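Local coordinates for probable glutamine-binding lipoprotein GlnH (GLNBP) (Mycobacterium tuberculosis, PDB 6H1U) that binds glutamate and aspartate, probably as the lipid-tethered solute receptor of a transport system outside the membrane, at residues A[76-81]-A[119-124]; A[141-146]-A[205-210]; A[21-26]-A[125-130]. One frame throughout, in Å; residues are numbered along the deposited sequence.

Interaction 1. Residues A[76-81]-A[119-124]. With ASP (aspartic acid), chain B.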
loop_
_atom_site.group_PDB
_atom_site.type_symbol
_atom_site.label_atom_id
_atom_site.label_comp_id
_atom_site.label_asym_id
_atom_site.label_seq_id
_atom_site.Cartn_x
_atom_site.Cartn_y
_atom_site.Cartn_z
ATOM N N GLY A 76 2.116 -3.994 12.302
ATOM C CA GLY A 76 1.792 -4.397 10.947
ATOM C C GLY A 76 3.018 -4.390 10.047
ATOM O O GLY A 76 4.089 -3.904 10.406
ATOM N N PHE A 77 2.823 -4.956 8.849
ATOM C CA PHE A 77 3.924 -5.121 7.894
ATOM C C PHE A 77 4.563 -3.779 7.531
ATOM O O PHE A 77 5.793 -3.649 7.507
ATOM C CB PHE A 77 3.405 -5.842 6.643
ATOM C CG PHE A 77 4.475 -6.250 5.668
ATOM C CD1 PHE A 77 4.959 -5.343 4.738
ATOM C CD2 PHE A 77 4.981 -7.543 5.673
ATOM C CE1 PHE A 77 5.947 -5.715 3.824
ATOM C CE2 PHE A 77 5.966 -7.928 4.759
ATOM C CZ PHE A 77 6.442 -7.007 3.833
ATOM N N ASP A 78 3.747 -2.767 7.237
ATOM C CA ASP A 78 4.296 -1.467 6.836
ATOM C C ASP A 78 4.972 -0.777 8.007
ATOM O O ASP A 78 6.006 -0.120 7.840
ATOM C CB ASP A 78 3.197 -0.557 6.278
ATOM C CG ASP A 78 2.915 -0.795 4.807
ATOM O OD1 ASP A 78 3.733 -1.433 4.099
ATOM O OD2 ASP A 78 1.854 -0.326 4.350
ATOM N N VAL A 79 4.389 -0.893 9.203
ATOM C CA VAL A 79 5.037 -0.364 10.399
ATOM C C VAL A 79 6.416 -0.989 10.570
ATOM O O VAL A 79 7.393 -0.306 10.899
ATOM C CB VAL A 79 4.138 -0.617 11.625
ATOM C CG1 VAL A 79 4.883 -0.347 12.923
ATOM C CG2 VAL A 79 2.879 0.239 11.539
ATOM N N ASP A 80 6.521 -2.298 10.334
ATOM C CA ASP A 80 7.799 -2.979 10.527
ATOM C C ASP A 80 8.821 -2.581 9.463
ATOM O O ASP A 80 10.002 -2.406 9.782
ATOM C CB ASP A 80 7.592 -4.493 10.547
ATOM C CG ASP A 80 6.847 -4.955 11.784
ATOM O OD1 ASP A 80 6.764 -4.157 12.747
ATOM O OD2 ASP A 80 6.368 -6.119 11.805
ATOM N N ILE A 81 8.394 -2.432 8.202
ATOM C CA ILE A 81 9.291 -1.922 7.153
ATOM C C ILE A 81 9.830 -0.553 7.543
ATOM O O ILE A 81 11.037 -0.295 7.461
ATOM C CB ILE A 81 8.560 -1.864 5.798
ATOM C CG1 ILE A 81 8.217 -3.270 5.276
ATOM C CG2 ILE A 81 9.370 -1.030 4.782
ATOM C CD1 ILE A 81 9.423 -4.089 4.800
ATOM N N VAL A 119 5.068 4.829 4.118
ATOM C CA VAL A 119 5.037 3.367 4.036
ATOM C C VAL A 119 3.577 2.999 4.261
ATOM O O VAL A 119 3.132 2.792 5.394
ATOM C CB VAL A 119 5.960 2.683 5.042
ATOM C CG1 VAL A 119 6.144 1.215 4.661
ATOM C CG2 VAL A 119 7.352 3.392 5.070
ATOM N N LYS A 120 2.808 2.989 3.167
ATOM C CA LYS A 120 1.355 2.804 3.253
ATOM C C LYS A 120 0.907 2.187 1.925
ATOM O O LYS A 120 0.340 2.872 1.072
ATOM C CB LYS A 120 0.618 4.113 3.544
ATOM C CG LYS A 120 -0.817 3.875 4.003
ATOM C CD LYS A 120 -1.617 5.161 4.068
ATOM C CE LYS A 120 -2.978 4.904 4.677
ATOM N NZ LYS A 120 -3.599 3.645 4.177
ATOM N N THR A 121 1.188 0.882 1.781
ATOM C CA THR A 121 0.836 0.040 0.633
ATOM C C THR A 121 0.876 0.815 -0.682
ATOM O O THR A 121 -0.062 0.745 -1.474
ATOM C CB THR A 121 -0.554 -0.613 0.833
ATOM O OG1 THR A 121 -1.578 0.387 0.992
ATOM C CG2 THR A 121 -0.564 -1.503 2.068
ATOM N N MET A 122 1.961 1.543 -0.947
ATOM C CA MET A 122 1.926 2.565 -1.989
ATOM C C MET A 122 2.453 1.991 -3.304
ATOM O O MET A 122 3.662 1.848 -3.499
ATOM C CB MET A 122 2.702 3.801 -1.544
ATOM C CG MET A 122 2.405 5.011 -2.405
ATOM S SD MET A 122 3.191 6.483 -1.729
ATOM C CE MET A 122 2.601 7.726 -2.876
ATOM N N SER A 123 1.538 1.691 -4.224
ATOM C CA SER A 123 1.937 1.153 -5.521
ATOM C C SER A 123 2.762 2.162 -6.296
ATOM O O SER A 123 2.408 3.342 -6.374
ATOM C CB SER A 123 0.706 0.766 -6.335
ATOM O OG SER A 123 0.033 -0.287 -5.685
ATOM N N ILE A 124 3.856 1.674 -6.875
ATOM C CA ILE A 124 4.747 2.474 -7.713
ATOM C C ILE A 124 4.160 2.532 -9.115
ATOM O O ILE A 124 4.010 1.496 -9.775
ATOM C CB ILE A 124 6.158 1.865 -7.742
ATOM C CG1 ILE A 124 6.720 1.708 -6.327
ATOM C CG2 ILE A 124 7.099 2.702 -8.601
ATOM C CD1 ILE A 124 7.795 0.598 -6.256
HETATM N N ASP B . -1.761 -0.165 -3.369
HETATM C CA ASP B . -2.885 0.582 -3.920
HETATM C C ASP B . -2.505 2.044 -4.123
HETATM O O ASP B . -3.374 2.887 -4.361
HETATM C CB ASP B . -4.120 0.469 -2.999
HETATM C CG ASP B . -3.933 1.189 -1.675
HETATM O OD1 ASP B . -4.935 1.371 -0.950
HETATM O OD2 ASP B . -2.792 1.561 -1.341
HETATM O OXT ASP B . -1.311 2.366 -4.041
#
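With CG turned in beside its own backbone N (chi1 -84°), Asp78 directs its carboxylate from the first turn of helix 77-90 at the backbone of Thr121, while the side chain of Val119 runs alongside it, pointing the other way. The one hydrogen bond between the segments runs from Thr121 N to Asp78 OD2 at 2.9 Å; the N-H is moderately straight and meets the oxygen on its syn side, somewhat out of the carboxylate plane. The second oxygen, Asp78 OD1, takes a hydrogen bond from the hydroxyl of Tyr138. Both oxygens of the buried carboxylate are therefore engaged, which limits its rotation, and its place in the first turn of a helix would probably favour the charged form. Beside this polar link, Val119 CG1 packs against the helix, 3.5 Å from Asp78 O and 3.9 Å from Ile81 CG2, the Ile81 and Val119 side chains crossing at about a right angle.

Asp78 is thus a second-shell residue, and the first shell is the peptide it holds. Thr121 has left-handed backbone angles, and its carbonyl O accepts from the ammonium N of the bound aspartate at 2.7 Å. Its hydroxyl OG1, set between backbone N and carbonyl carbon (chi1 60°), donates to the ligand's side-chain OD2 at 2.9 Å. Two residues on, Ser123 N gives an almost straight bond of 2.9 Å to ligand OXT, and Ser123 OG accepts from the ligand N at 2.9 Å. One short loop thereby reads the ammonium, the alpha-carboxylate and the acidic side chain together. Such a loop, following a strand and leading into a short helix at the cleft, belongs to the amino-acid site of the family 3 solute-binding proteins.

Interaction 2. Residues A[141-146]-A[205-210]; sequences ANQRIL and AVSTDD. With ASP (aspartic acid), chain B.
Leu146 and Val206 form an antiparallel hydrogen-bonded pair, Leu146 N to Val206 O at 2.7 Å and Val206 N to Leu146 O at 3.0 Å, on strands whose directions differ by 167°, until the chain of 205-210 turns a corner at Thr208. Ser207 OG carries the polar side of the pairing: it donates to Arg144 O at 2.8 Å and accepts from Gln143 NE2 at 3.0 Å. Gln143 reaches it with CG anti to the backbone N (chi1 -178°) and an extended chain beyond, and the hydroxyl lies in the plane of the amide. Past the corner, Asp210 bonds to both backbone polar atoms of Asn142, its own N donating to Asn142 O at 2.8 Å and its OD1 accepting from Asn142 N at 3.1 Å, from above the carboxylate plane. A water joins Asp210 OD2 to Arg144 NH1, whose neighbour NH2 goes to Gly227 O. Just before Asp210 in the chain, Asp209 turns its carboxylate to the cleft, where OD2 accepts from the ammonium of the bound aspartate at 2.7 Å and is hydrogen-bonded to Tyr235 OH. Leu146 packs on helix 210-219, Val206 touches Trp191 and Cys194 of helix 191-199, and strand 232-240 lies against Ala141 and Gln143.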
loop_
_atom_site.group_PDB
_atom_site.type_symbol
_atom_site.label_atom_id
_atom_site.label_comp_id
_atom_site.label_asym_id
_atom_site.label_seq_id
_atom_site.Cartn_x
_atom_site.Cartn_y
_atom_site.Cartn_z
ATOM N N ALA A 141 1.898 -7.032 -4.605
ATOM C CA ALA A 141 0.515 -7.486 -4.446
ATOM C C ALA A 141 -0.190 -7.475 -5.802
ATOM O O ALA A 141 0.377 -7.079 -6.828
ATOM C CB ALA A 141 -0.234 -6.627 -3.421
ATOM N N ASN A 142 -1.442 -7.941 -5.821
ATOM C CA ASN A 142 -2.222 -7.879 -7.052
ATOM C C ASN A 142 -3.688 -7.642 -6.731
ATOM O O ASN A 142 -4.211 -8.198 -5.769
ATOM C CB ASN A 142 -2.070 -9.158 -7.883
ATOM C CG ASN A 142 -2.108 -8.877 -9.373
ATOM O OD1 ASN A 142 -3.165 -8.570 -9.928
ATOM N ND2 ASN A 142 -0.950 -8.963 -10.028
ATOM N N GLN A 143 -4.350 -6.818 -7.541
ATOM C CA GLN A 143 -5.743 -6.464 -7.261
ATOM C C GLN A 143 -6.674 -7.653 -7.488
ATOM O O GLN A 143 -6.612 -8.304 -8.532
ATOM C CB GLN A 143 -6.160 -5.288 -8.148
ATOM C CG GLN A 143 -7.593 -4.805 -7.915
ATOM C CD GLN A 143 -7.843 -3.425 -8.502
ATOM O OE1 GLN A 143 -6.918 -2.767 -8.984
ATOM N NE2 GLN A 143 -9.096 -2.985 -8.477
ATOM N N ARG A 144 -7.556 -7.921 -6.526
ATOM C CA ARG A 144 -8.551 -8.986 -6.669
ATOM C C ARG A 144 -9.889 -8.471 -6.136
ATOM O O ARG A 144 -10.107 -7.261 -5.992
ATOM C CB ARG A 144 -8.046 -10.273 -5.994
ATOM C CG ARG A 144 -6.696 -10.759 -6.586
ATOM C CD ARG A 144 -6.297 -12.140 -6.110
ATOM N NE ARG A 144 -7.259 -13.150 -6.536
ATOM C CZ ARG A 144 -7.312 -14.387 -6.050
ATOM N NH1 ARG A 144 -6.441 -14.775 -5.125
ATOM N NH2 ARG A 144 -8.236 -15.235 -6.490
ATOM N N ILE A 145 -10.822 -9.391 -5.863
ATOM C CA ILE A 145 -12.187 -9.050 -5.472
ATOM C C ILE A 145 -12.500 -9.705 -4.135
ATOM O O ILE A 145 -12.140 -10.861 -3.908
ATOM C CB ILE A 145 -13.209 -9.513 -6.533
ATOM C CG1 ILE A 145 -12.915 -8.845 -7.883
ATOM C CG2 ILE A 145 -14.639 -9.236 -6.074
ATOM C CD1 ILE A 145 -13.605 -9.527 -9.065
ATOM N N LEU A 146 -13.179 -8.968 -3.259
ATOM C CA LEU A 146 -13.670 -9.487 -1.981
ATOM C C LEU A 146 -15.194 -9.496 -2.002
ATOM O O LEU A 146 -15.816 -8.491 -2.354
ATOM C CB LEU A 146 -13.157 -8.616 -0.827
ATOM C CG LEU A 146 -13.597 -8.958 0.604
ATOM C CD1 LEU A 146 -12.852 -10.164 1.064
ATOM C CD2 LEU A 146 -13.317 -7.778 1.547
ATOM N N ALA A 205 -19.408 -5.708 -3.229
ATOM C CA ALA A 205 -18.058 -6.247 -3.314
ATOM C C ALA A 205 -17.068 -5.109 -3.116
ATOM O O ALA A 205 -17.411 -3.934 -3.255
ATOM C CB ALA A 205 -17.804 -6.935 -4.660
ATOM N N VAL A 206 -15.837 -5.486 -2.795
ATOM C CA VAL A 206 -14.701 -4.575 -2.676
ATOM C C VAL A 206 -13.611 -5.074 -3.614
ATOM O O VAL A 206 -13.353 -6.279 -3.672
ATOM C CB VAL A 206 -14.173 -4.543 -1.224
ATOM C CG1 VAL A 206 -13.071 -3.492 -1.050
ATOM C CG2 VAL A 206 -15.331 -4.337 -0.232
ATOM N N SER A 207 -12.926 -4.167 -4.312
ATOM C CA SER A 207 -11.804 -4.607 -5.142
ATOM C C SER A 207 -10.571 -3.764 -4.846
ATOM O O SER A 207 -10.591 -2.545 -5.047
ATOM C CB SER A 207 -12.141 -4.551 -6.636
ATOM O OG SER A 207 -11.027 -4.997 -7.392
ATOM N N THR A 208 -9.509 -4.414 -4.367
ATOM C CA THR A 208 -8.206 -3.780 -4.174
ATOM C C THR A 208 -7.154 -4.875 -4.024
ATOM O O THR A 208 -7.416 -6.052 -4.299
ATOM C CB THR A 208 -8.220 -2.812 -2.977
ATOM O OG1 THR A 208 -7.007 -2.035 -2.952
ATOM C CG2 THR A 208 -8.367 -3.539 -1.642
ATOM N N ASP A 209 -5.949 -4.467 -3.613
ATOM C CA ASP A 209 -4.823 -5.377 -3.407
ATOM C C ASP A 209 -5.241 -6.589 -2.586
ATOM O O ASP A 209 -5.860 -6.441 -1.527
ATOM C CB ASP A 209 -3.700 -4.668 -2.651
ATOM C CG ASP A 209 -3.276 -3.346 -3.270
ATOM O OD1 ASP A 209 -3.787 -2.934 -4.329
ATOM O OD2 ASP A 209 -2.396 -2.713 -2.656
ATOM N N ASP A 210 -4.841 -7.791 -3.040
ATOM C CA ASP A 210 -5.198 -8.999 -2.295
ATOM C C ASP A 210 -4.611 -8.996 -0.886
ATOM O O ASP A 210 -5.187 -9.596 0.031
ATOM C CB ASP A 210 -4.784 -10.265 -3.067
ATOM C CG ASP A 210 -3.308 -10.297 -3.495
ATOM O OD1 ASP A 210 -2.527 -9.346 -3.272
ATOM O OD2 ASP A 210 -2.928 -11.321 -4.101
HETATM N N ASP B . -1.761 -0.165 -3.369
HETATM C CA ASP B . -2.885 0.582 -3.920
HETATM C C ASP B . -2.505 2.044 -4.123
HETATM O O ASP B . -3.374 2.887 -4.361
HETATM C CB ASP B . -4.120 0.469 -2.999
HETATM C CG ASP B . -3.933 1.189 -1.675
HETATM O OD1 ASP B . -4.935 1.371 -0.950
HETATM O OD2 ASP B . -2.792 1.561 -1.341
HETATM O OXT ASP B . -1.311 2.366 -4.041
HETATM O O HOH W 1 -5.671 -2.394 -6.162
HETATM O O HOH W 2 -4.367 -13.673 -3.733
#

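Interaction 3. Residues A[21-26]-A[125-130]; sequences SSQDCD and TCERRK. With ASP (aspartic acid), chain B.
Cys25 SG and Cys126 SG are joined in a disulfide at 2.0 Å with a torsion of -101° about the sulfur-sulfur bond, tying the loop 21-26 to the first turn of the short helix 126-129. Next to it the amide of Gln23, brought round by a bend at chi2 (-62°), uses both its oxygen and its nitrogen. OE1 accepts a straight, in-plane bond from Cys126 N at 2.7 Å, and NE2 donates to the syn lone pair of Glu127 OE1 at 3.2 Å, so that the flip of the amide is fixed. The helix start is secured from within as well: Thr125 OG1 caps it by accepting from Arg128 N at 3.0 Å. From that turn Arg128 extends into the cleft, where its NH1 donates to ligand OXT at 2.8 Å. Arg128 NH2 donates to the ligand's O at 3.1 Å, with the carboxylate carbon in the guanidinium plane. Ser123 O, a further acceptor for NH1, helps to orient the group. A covalent bond on the outside and a pair of hydrogen bonds to the ligand carboxylate on the inside thus meet in one turn of helix; the disulfide is consistent with a protein that works in an oxidising environment beyond the membrane.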
loop_
_atom_site.group_PDB
_atom_site.type_symbol
_atom_site.label_atom_id
_atom_site.label_comp_id
_atom_site.label_asym_id
_atom_site.label_seq_id
_atom_site.Cartn_x
_atom_site.Cartn_y
_atom_site.Cartn_z
ATOM N N SER A 21 -4.184 1.025 -17.525
ATOM C CA SER A 21 -3.321 0.507 -16.475
ATOM C C SER A 21 -1.907 0.217 -16.975
ATOM O O SER A 21 -1.107 -0.365 -16.235
ATOM C CB SER A 21 -3.937 -0.754 -15.863
ATOM O OG SER A 21 -5.118 -0.442 -15.137
ATOM N N SER A 22 -1.585 0.613 -18.207
ATOM C CA SER A 22 -0.241 0.424 -18.741
ATOM C C SER A 22 0.787 1.198 -17.922
ATOM O O SER A 22 0.530 2.319 -17.477
ATOM C CB SER A 22 -0.192 0.876 -20.205
ATOM O OG SER A 22 0.281 2.210 -20.296
ATOM N N GLN A 23 1.971 0.593 -17.739
ATOM C CA GLN A 23 3.045 1.156 -16.913
ATOM C C GLN A 23 4.359 1.119 -17.704
ATOM O O GLN A 23 5.259 0.332 -17.409
ATOM C CB GLN A 23 3.174 0.392 -15.586
ATOM C CG GLN A 23 2.014 0.587 -14.625
ATOM C CD GLN A 23 1.867 2.029 -14.186
ATOM O OE1 GLN A 23 2.857 2.708 -13.920
ATOM N NE2 GLN A 23 0.628 2.507 -14.110
ATOM N N ASP A 24 4.475 1.996 -18.699
ATOM C CA ASP A 24 5.569 1.921 -19.661
ATOM C C ASP A 24 6.784 2.773 -19.301
ATOM O O ASP A 24 7.694 2.890 -20.127
ATOM C CB ASP A 24 5.085 2.317 -21.060
ATOM C CG ASP A 24 3.934 1.462 -21.545
ATOM O OD1 ASP A 24 3.784 0.321 -21.059
ATOM O OD2 ASP A 24 3.190 1.932 -22.429
ATOM N N CYS A 25 6.838 3.370 -18.116
ATOM C CA CYS A 25 8.040 4.097 -17.738
ATOM C C CYS A 25 9.039 3.212 -17.002
ATOM O O CYS A 25 10.016 3.736 -16.452
ATOM C CB CYS A 25 7.709 5.297 -16.849
ATOM S SG CYS A 25 7.006 4.824 -15.269
ATOM N N ASP A 26 8.819 1.898 -16.976
ATOM C CA ASP A 26 9.564 0.989 -16.112
ATOM C C ASP A 26 9.572 1.548 -14.686
ATOM O O ASP A 26 10.634 1.820 -14.121
ATOM C CB ASP A 26 10.981 0.772 -16.626
ATOM C CG ASP A 26 11.759 -0.245 -15.805
ATOM O OD1 ASP A 26 11.122 -1.063 -15.105
ATOM O OD2 ASP A 26 13.006 -0.238 -15.880
ATOM N N THR A 125 3.840 3.740 -9.580
ATOM C CA THR A 125 3.274 3.925 -10.908
ATOM C C THR A 125 4.003 5.042 -11.639
ATOM O O THR A 125 4.619 5.917 -11.026
ATOM C CB THR A 125 1.783 4.274 -10.872
ATOM O OG1 THR A 125 1.620 5.572 -10.292
ATOM C CG2 THR A 125 1.004 3.255 -10.045
ATOM N N CYS A 126 3.901 4.996 -12.970
ATOM C CA CYS A 126 4.438 6.067 -13.805
ATOM C C CYS A 126 3.826 7.411 -13.453
ATOM O O CYS A 126 4.525 8.434 -13.420
ATOM C CB CYS A 126 4.188 5.740 -15.272
ATOM S SG CYS A 126 5.111 4.298 -15.746
ATOM N N GLU A 127 2.511 7.431 -13.227
ATOM C CA GLU A 127 1.833 8.674 -12.891
ATOM C C GLU A 127 2.361 9.246 -11.583
ATOM O O GLU A 127 2.614 10.455 -11.477
ATOM C CB GLU A 127 0.324 8.425 -12.808
ATOM C CG GLU A 127 -0.310 7.997 -14.140
ATOM C CD GLU A 127 -0.440 6.474 -14.327
ATOM O OE1 GLU A 127 0.352 5.694 -13.747
ATOM O OE2 GLU A 127 -1.350 6.055 -15.082
ATOM N N ARG A 128 2.541 8.392 -10.574
ATOM C CA ARG A 128 3.009 8.886 -9.286
ATOM C C ARG A 128 4.476 9.291 -9.337
ATOM O O ARG A 128 4.886 10.196 -8.602
ATOM C CB ARG A 128 2.780 7.832 -8.210
ATOM C CG ARG A 128 1.309 7.712 -7.847
ATOM C CD ARG A 128 1.078 6.528 -6.929
ATOM N NE ARG A 128 -0.341 6.436 -6.575
ATOM C CZ ARG A 128 -0.860 5.457 -5.838
ATOM N NH1 ARG A 128 -0.078 4.481 -5.382
ATOM N NH2 ARG A 128 -2.168 5.446 -5.564
ATOM N N ARG A 129 5.272 8.649 -10.195
ATOM C CA ARG A 129 6.685 9.003 -10.295
ATOM C C ARG A 129 6.904 10.379 -10.901
ATOM O O ARG A 129 8.015 10.909 -10.804
ATOM C CB ARG A 129 7.445 7.957 -11.111
ATOM C CG ARG A 129 7.939 6.793 -10.259
ATOM C CD ARG A 129 9.128 6.117 -10.901
ATOM N NE ARG A 129 9.818 5.207 -9.991
ATOM C CZ ARG A 129 10.713 5.589 -9.085
ATOM N NH1 ARG A 129 11.023 6.876 -8.954
ATOM N NH2 ARG A 129 11.299 4.682 -8.311
ATOM N N LYS A 130 5.891 10.970 -11.538
ATOM C CA LYS A 130 6.044 12.356 -11.952
ATOM C C LYS A 130 6.004 13.307 -10.766
ATOM O O LYS A 130 6.428 14.461 -10.898
ATOM C CB LYS A 130 4.957 12.744 -12.944
ATOM C CG LYS A 130 4.847 11.800 -14.142
ATOM C CD LYS A 130 3.802 12.248 -15.177
ATOM C CE LYS A 130 2.780 13.212 -14.589
ATOM N NZ LYS A 130 2.074 12.581 -13.410
HETATM N N ASP B . -1.761 -0.165 -3.369
HETATM C CA ASP B . -2.885 0.582 -3.920
HETATM C C ASP B . -2.505 2.044 -4.123
HETATM O O ASP B . -3.374 2.887 -4.361
HETATM C CB ASP B . -4.120 0.469 -2.999
HETATM C CG ASP B . -3.933 1.189 -1.675
HETATM O OD1 ASP B . -4.935 1.371 -0.950
HETATM O OD2 ASP B . -2.792 1.561 -1.341
HETATM O OXT ASP B . -1.311 2.366 -4.041
#

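In the fold
All three interactions touch the same bound aspartate, yet their centres lie about 17 to 20 Å apart. Interactions 1 and 3 adjoin through consecutive segments, 119-124 and 125-130, and interaction 1 is nested within the chain loop that interaction 3 closes; interaction 2 follows both. The loop before helix 126-129 lines one side of the cleft, with helix 77-90 behind it, whereas strands 139-148 and 205-207 belong to the other, as in two-lobed solute-binding proteins, with strand 232-240 pairing with strands of both. The nearest atoms of interactions 1 and 2 are about 4 Å apart without touching, and the ligand, bonded to both, spans them, consistent with closure of the lobes around it.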